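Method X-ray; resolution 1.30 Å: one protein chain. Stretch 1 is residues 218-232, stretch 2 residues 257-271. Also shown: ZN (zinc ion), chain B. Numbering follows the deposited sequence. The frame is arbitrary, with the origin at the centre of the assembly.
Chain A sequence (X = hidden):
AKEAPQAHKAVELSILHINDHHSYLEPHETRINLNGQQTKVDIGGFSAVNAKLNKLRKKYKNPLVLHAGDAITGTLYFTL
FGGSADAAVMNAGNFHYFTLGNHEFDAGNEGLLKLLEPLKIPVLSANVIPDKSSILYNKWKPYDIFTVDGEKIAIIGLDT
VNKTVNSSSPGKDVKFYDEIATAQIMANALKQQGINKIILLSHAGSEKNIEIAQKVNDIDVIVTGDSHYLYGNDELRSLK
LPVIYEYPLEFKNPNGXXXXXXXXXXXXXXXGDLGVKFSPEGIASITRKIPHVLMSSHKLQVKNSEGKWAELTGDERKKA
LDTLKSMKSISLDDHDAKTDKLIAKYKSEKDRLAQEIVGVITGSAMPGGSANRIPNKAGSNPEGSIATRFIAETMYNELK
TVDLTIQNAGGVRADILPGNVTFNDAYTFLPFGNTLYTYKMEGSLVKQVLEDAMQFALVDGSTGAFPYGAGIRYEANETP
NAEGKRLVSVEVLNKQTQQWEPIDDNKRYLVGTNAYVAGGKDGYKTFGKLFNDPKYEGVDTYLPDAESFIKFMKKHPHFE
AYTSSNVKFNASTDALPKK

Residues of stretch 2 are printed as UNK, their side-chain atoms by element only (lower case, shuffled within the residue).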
# COMPACT_ATOMS: atom_id res chain seq x y z
N ASP A 218 16.33 -2.52 -8.87
CA ASP A 218 17.04 -3.75 -8.52
C ASP A 218 16.44 -5.04 -9.09
O ASP A 218 16.89 -6.13 -8.76
CB ASP A 218 17.24 -3.84 -7.00
CG ASP A 218 17.96 -2.63 -6.44
OD1 ASP A 218 19.02 -2.25 -7.00
OD2 ASP A 218 17.46 -2.05 -5.46
N ILE A 219 15.44 -4.90 -9.96
CA ILE A 219 14.84 -6.06 -10.63
C ILE A 219 15.20 -6.04 -12.12
O ILE A 219 14.96 -5.05 -12.80
CB ILE A 219 13.31 -6.11 -10.42
CG1 ILE A 219 12.97 -6.18 -8.92
CG2 ILE A 219 12.67 -7.27 -11.20
CD1 ILE A 219 11.48 -6.19 -8.63
N ASP A 220 15.79 -7.13 -12.59
CA ASP A 220 16.36 -7.19 -13.94
C ASP A 220 15.43 -7.71 -15.04
O ASP A 220 15.44 -7.18 -16.16
CB ASP A 220 17.63 -8.03 -13.90
CG ASP A 220 18.67 -7.43 -12.97
OD1 ASP A 220 19.10 -6.29 -13.21
OD2 ASP A 220 19.07 -8.07 -11.96
N VAL A 221 14.64 -8.73 -14.72
CA VAL A 221 13.74 -9.36 -15.70
C VAL A 221 12.41 -9.65 -15.02
O VAL A 221 12.38 -10.18 -13.89
CB VAL A 221 14.33 -10.68 -16.28
CG1 VAL A 221 13.42 -11.27 -17.36
CG2 VAL A 221 15.72 -10.44 -16.87
N ILE A 222 11.32 -9.30 -15.68
CA ILE A 222 9.98 -9.61 -15.16
C ILE A 222 9.23 -10.52 -16.13
O ILE A 222 8.75 -10.09 -17.19
CB ILE A 222 9.16 -8.34 -14.87
CG1 ILE A 222 9.96 -7.33 -14.02
CG2 ILE A 222 7.83 -8.71 -14.21
CD1 ILE A 222 9.26 -6.01 -13.78
N VAL A 223 9.13 -11.79 -15.75
CA VAL A 223 8.49 -12.84 -16.54
C VAL A 223 7.02 -12.81 -16.17
O VAL A 223 6.67 -12.99 -14.99
CB VAL A 223 9.12 -14.21 -16.21
CG1 VAL A 223 8.49 -15.33 -17.05
CG2 VAL A 223 10.65 -14.17 -16.39
N THR A 224 6.17 -12.57 -17.16
CA THR A 224 4.79 -12.13 -16.94
C THR A 224 3.71 -13.19 -17.20
O THR A 224 3.82 -13.99 -18.14
CB THR A 224 4.50 -10.91 -17.84
OG1 THR A 224 5.38 -9.84 -17.47
CG2 THR A 224 3.07 -10.43 -17.75
N GLY A 225 2.67 -13.13 -16.37
CA GLY A 225 1.40 -13.78 -16.66
C GLY A 225 0.23 -12.87 -16.36
O GLY A 225 0.40 -11.78 -15.81
N ASP A 226 -0.95 -13.35 -16.75
CA ASP A 226 -2.28 -12.77 -16.50
C ASP A 226 -2.94 -12.05 -17.66
O ASP A 226 -4.16 -12.14 -17.81
CB ASP A 226 -2.39 -11.89 -15.24
CG ASP A 226 -3.84 -11.58 -14.86
OD1 ASP A 226 -4.61 -12.51 -14.55
OD2 ASP A 226 -4.25 -10.40 -14.89
N SER A 227 -2.15 -11.32 -18.45
CA SER A 227 -2.69 -10.54 -19.55
C SER A 227 -2.89 -11.33 -20.85
O SER A 227 -3.65 -10.90 -21.72
CB SER A 227 -1.83 -9.29 -19.80
OG SER A 227 -0.44 -9.51 -19.56
N HIS A 228 -2.25 -12.49 -20.98
CA HIS A 228 -2.42 -13.36 -22.15
C HIS A 228 -1.89 -12.69 -23.46
O HIS A 228 -2.29 -13.08 -24.57
CB HIS A 228 -3.90 -13.73 -22.36
CG HIS A 228 -4.50 -14.69 -21.36
ND1 HIS A 228 -4.08 -14.85 -20.05
CD2 HIS A 228 -5.56 -15.51 -21.51
CE1 HIS A 228 -4.85 -15.74 -19.46
NE2 HIS A 228 -5.75 -16.17 -20.32
N TYR A 229 -1.00 -11.71 -23.34
CA TYR A 229 -0.48 -11.02 -24.53
C TYR A 229 0.58 -11.83 -25.25
O TYR A 229 1.52 -12.35 -24.63
CB TYR A 229 0.15 -9.68 -24.15
CG TYR A 229 -0.80 -8.61 -23.65
CD1 TYR A 229 -2.17 -8.69 -23.85
CD2 TYR A 229 -0.30 -7.49 -22.99
CE1 TYR A 229 -3.02 -7.68 -23.39
CE2 TYR A 229 -1.13 -6.48 -22.54
CZ TYR A 229 -2.49 -6.59 -22.73
OH TYR A 229 -3.31 -5.58 -22.27
N LEU A 230 0.44 -11.89 -26.58
CA LEU A 230 1.52 -12.39 -27.43
C LEU A 230 2.58 -11.29 -27.57
O LEU A 230 2.31 -10.23 -28.15
CB LEU A 230 1.00 -12.81 -28.82
CG LEU A 230 2.05 -13.29 -29.83
CD1 LEU A 230 2.83 -14.51 -29.35
CD2 LEU A 230 1.41 -13.57 -31.19
N TYR A 231 3.77 -11.54 -27.03
CA TYR A 231 4.93 -10.68 -27.29
C TYR A 231 5.63 -11.37 -28.46
O TYR A 231 5.98 -12.54 -28.38
CB TYR A 231 5.86 -10.60 -26.07
CG TYR A 231 5.43 -9.71 -24.90
CD1 TYR A 231 4.20 -9.88 -24.28
CD2 TYR A 231 6.28 -8.72 -24.41
CE1 TYR A 231 3.83 -9.11 -23.20
CE2 TYR A 231 5.92 -7.94 -23.32
CZ TYR A 231 4.69 -8.13 -22.73
OH TYR A 231 4.35 -7.35 -21.64
N GLY A 232 5.83 -10.63 -29.54
CA GLY A 232 6.27 -11.25 -30.78
C GLY A 232 7.37 -10.50 -31.51
O GLY A 232 8.22 -9.82 -30.91
N UNK A 257 18.93 1.64 -14.63
CA UNK A 257 19.32 0.30 -15.10
C UNK A 257 18.24 -0.31 -16.00
O UNK A 257 17.06 -0.02 -15.84
o UNK A 257 22.98 0.14 -12.94
c UNK A 257 19.62 -0.61 -13.90
c UNK A 257 20.61 0.00 -12.90
c UNK A 257 21.92 0.43 -13.53
o UNK A 257 21.90 1.07 -14.60
N UNK A 258 18.65 -1.15 -16.96
CA UNK A 258 17.65 -1.78 -17.84
C UNK A 258 16.81 -2.82 -17.12
O UNK A 258 17.30 -3.49 -16.21
c UNK A 258 18.49 -2.44 -18.95
c UNK A 258 20.03 -1.51 -17.33
c UNK A 258 19.86 -2.59 -18.36
N UNK A 259 15.54 -2.91 -17.50
CA UNK A 259 14.63 -3.94 -17.02
C UNK A 259 13.92 -4.52 -18.24
O UNK A 259 13.42 -3.77 -19.09
c UNK A 259 12.70 -4.50 -15.47
c UNK A 259 13.55 -3.37 -16.07
c UNK A 259 14.16 -2.50 -14.95
N UNK A 260 13.84 -5.85 -18.31
CA UNK A 260 13.17 -6.52 -19.43
C UNK A 260 11.88 -7.18 -18.95
O UNK A 260 11.84 -7.74 -17.86
c UNK A 260 16.51 -6.78 -19.87
c UNK A 260 17.61 -5.57 -21.64
c UNK A 260 14.12 -7.53 -20.07
c UNK A 260 15.32 -6.29 -21.88
c UNK A 260 17.64 -6.13 -20.38
c UNK A 260 16.45 -5.64 -22.39
c UNK A 260 15.35 -6.88 -20.62
N UNK A 261 10.82 -7.07 -19.76
CA UNK A 261 9.50 -7.59 -19.41
C UNK A 261 8.96 -8.40 -20.59
O UNK A 261 9.01 -7.93 -21.73
c UNK A 261 9.04 -5.52 -18.02
c UNK A 261 7.11 -6.95 -18.82
c UNK A 261 8.52 -6.43 -19.13
N UNK A 262 8.44 -9.59 -20.34
CA UNK A 262 7.87 -10.37 -21.43
C UNK A 262 6.85 -11.39 -20.95
O UNK A 262 6.96 -11.91 -19.84
c UNK A 262 8.95 -11.05 -22.28
s UNK A 262 10.75 -11.83 -20.27
c UNK A 262 9.64 -12.23 -21.64
c UNK A 262 11.59 -13.40 -20.12
N UNK A 263 5.86 -11.68 -21.81
CA UNK A 263 4.84 -12.70 -21.58
C UNK A 263 4.90 -13.69 -22.75
O UNK A 263 5.54 -13.41 -23.78
o UNK A 263 0.34 -12.65 -19.71
c UNK A 263 2.35 -12.92 -20.95
o UNK A 263 0.87 -11.05 -21.09
c UNK A 263 1.11 -12.15 -20.56
c UNK A 263 3.46 -12.04 -21.50
N UNK A 264 4.22 -14.83 -22.58
CA UNK A 264 4.22 -15.90 -23.57
C UNK A 264 2.82 -16.28 -24.05
O UNK A 264 2.47 -17.46 -24.13
N UNK A 265 2.04 -15.27 -24.41
CA UNK A 265 0.68 -15.50 -24.93
C UNK A 265 -0.15 -16.26 -23.89
O UNK A 265 -0.19 -15.84 -22.73
c UNK A 265 -0.43 -15.91 -27.22
c UNK A 265 -0.45 -17.69 -30.57
n UNK A 265 -2.33 -15.05 -28.06
c UNK A 265 -1.66 -17.14 -31.03
c UNK A 265 -1.84 -15.90 -29.02
c UNK A 265 -1.46 -15.06 -26.98
c UNK A 265 0.74 -16.20 -26.30
c UNK A 265 -2.36 -16.23 -30.28
c UNK A 265 -0.65 -16.46 -28.53
c UNK A 265 0.06 -17.37 -29.33
N UNK A 266 -0.81 -17.36 -24.27
CA UNK A 266 -1.57 -18.18 -23.32
C UNK A 266 -1.91 -19.52 -23.95
O UNK A 266 -1.58 -19.79 -25.10
c UNK A 266 -2.85 -17.44 -22.89
N UNK A 267 -2.59 -20.36 -23.16
CA UNK A 267 -3.22 -21.60 -23.64
C UNK A 267 -2.24 -22.57 -24.31
O UNK A 267 -2.53 -23.14 -25.37
c UNK A 267 -7.56 -19.18 -24.19
c UNK A 267 -5.63 -20.30 -22.56
c UNK A 267 -6.52 -19.92 -24.74
o UNK A 267 -8.64 -18.25 -22.25
c UNK A 267 -6.66 -19.54 -22.00
c UNK A 267 -7.62 -18.99 -22.82
c UNK A 267 -4.42 -21.31 -24.56
c UNK A 267 -5.54 -20.49 -23.94
N UNK A 268 -1.09 -22.75 -23.67
CA UNK A 268 -0.01 -23.64 -24.09
C UNK A 268 0.52 -23.39 -25.52
O UNK A 268 1.07 -24.30 -26.12
o UNK A 268 -1.50 -25.58 -24.50
c UNK A 268 -0.33 -25.13 -23.83
N UNK A 269 0.42 -22.16 -26.01
CA UNK A 269 0.75 -21.88 -27.41
C UNK A 269 2.21 -21.51 -27.67
O UNK A 269 2.68 -21.69 -28.80
c UNK A 269 -0.15 -20.78 -27.96
N UNK A 270 2.90 -21.03 -26.64
CA UNK A 270 4.23 -20.42 -26.82
C UNK A 270 5.19 -20.85 -25.74
O UNK A 270 4.82 -20.92 -24.56
c UNK A 270 3.51 -18.37 -28.12
c UNK A 270 4.13 -18.86 -26.82
c UNK A 270 5.50 -18.19 -26.60
N UNK A 271 6.43 -21.12 -26.14
CA UNK A 271 7.54 -21.18 -25.20
C UNK A 271 8.42 -19.95 -25.46
O UNK A 271 8.96 -19.80 -26.57
c UNK A 271 8.36 -22.48 -25.36
c UNK A 271 9.69 -22.37 -24.61
c UNK A 271 7.55 -23.68 -24.87
ZN ZN B . -4.55 -14.66 -14.62
O HOH W 1 17.37 -3.46 -13.29
O HOH W 2 19.70 -4.85 -15.49
O HOH W 3 -5.42 -14.57 -16.42
O HOH W 4 4.86 -14.22 -26.35

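Position 257 has three side-chain carbons in a row, the third carrying two oxygens, a carboxylate on a two-carbon arm; CB of 257 comes no nearer than 5.7 Å to Asp220 OD1, and the end of the side chain leads away from stretch 1. It is Glu257. At 258 three carbons close a ring onto the backbone N, which defines Pro258. Water 1 lies 2.9 Å from both Pro258 O and Ile219 O and links the two carbonyls, without its protons being assigned.

Position 259 has one carbon carrying two more, a beta-branched side chain; one branch carbon of 259 lies 3.4 Å from Ile219 O, the other 4.1 Å from Ile222 CD1. It is Val259. Position 260 shows one carbon and a six-carbon ring without oxygen, hence Phe260. Its N donates to Asp220 O (3.0 Å, 165°) and its O accepts from Ile222 N (2.7 Å, 166°), so the backbone of this one residue grips Ile222 of the neighbouring strand and Asp220 just before it, as parallel pairing requires.

At 261 the three-carbon branched pattern returns; one branch carbon of 261 lies 4.2 Å from Ile222 CB, and the other reaches Thr224 OG1 at 3.6 Å. It is Val261, which pairs with Ile222. Position 262 is unbranched: two carbons, a sulfur and a terminal carbon, which packs 3.9 Å from both Val221 CG1 and Val223 CG2, on the same sheet face as those valines. This thioether is Met262. Its N donates to Ile222 O (3.2 Å), and its O accepts from Thr224 N (2.9 Å).

Position 263 again has three carbons ending in two oxygens, but these point into the 225-229 loop; it is Glu263. OE1 accepts from Ser227 OG (2.5 Å) and Tyr229 N (3.0 Å), while OE2 accepts from His228 N (2.9 Å, 140°). Asp226 N, 3.3 Å from OE2, has too poor an angle to bond. Position 264 has no side-chain atoms and is Gly264.

At 265 one carbon leads to fused five- and six-membered rings holding eight carbons and one nitrogen. Leu230 CB sits over the five-membered ring, 3.8 Å from its centroid and 12° off the normal. It is Trp265, whose N donates to Tyr229 O (3.0 Å). Position 266 has a single carbon, CB, lying over the His228 ring, 3.8 Å from the centroid: Ala266. Position 267 carries a six-carbon ring bearing one oxygen, whose face receives the edge of His228 (centroids 5.4 Å apart, planes at 76°): Tyr267.

Position 268 has one carbon and one oxygen: Ser268. Position 269 has one carbon: Ala269, whose N bonds Ala266 O (3.2 Å) to close a type I' turn. Position 270 shows the three-carbon branch, one carbon of which meets Leu230 CD1 at 4.1 Å: Val270. Position 271 repeats the branch but touches nothing here: Val271.

The contact thus has three parts. The strand 221-224 and the strand beginning at Pro258 run parallel, 11° apart, with four backbone hydrogen bonds between residues 220-224 and 260-262. Beyond them, the carboxylate of Glu263 accepts three hydrogen bonds, from Ser227 OG, His228 N and Tyr229 N, next to Asp226, whose OD1 binds zinc (ZN) at 2.1 Å. Last, Leu230 packs on Trp265 and His228 against Ala266 and Tyr267, with the Trp265 N to Tyr229 O bond alongside.

Stretch 2, residues 257-271: EPVFVMEGWAYSAVV
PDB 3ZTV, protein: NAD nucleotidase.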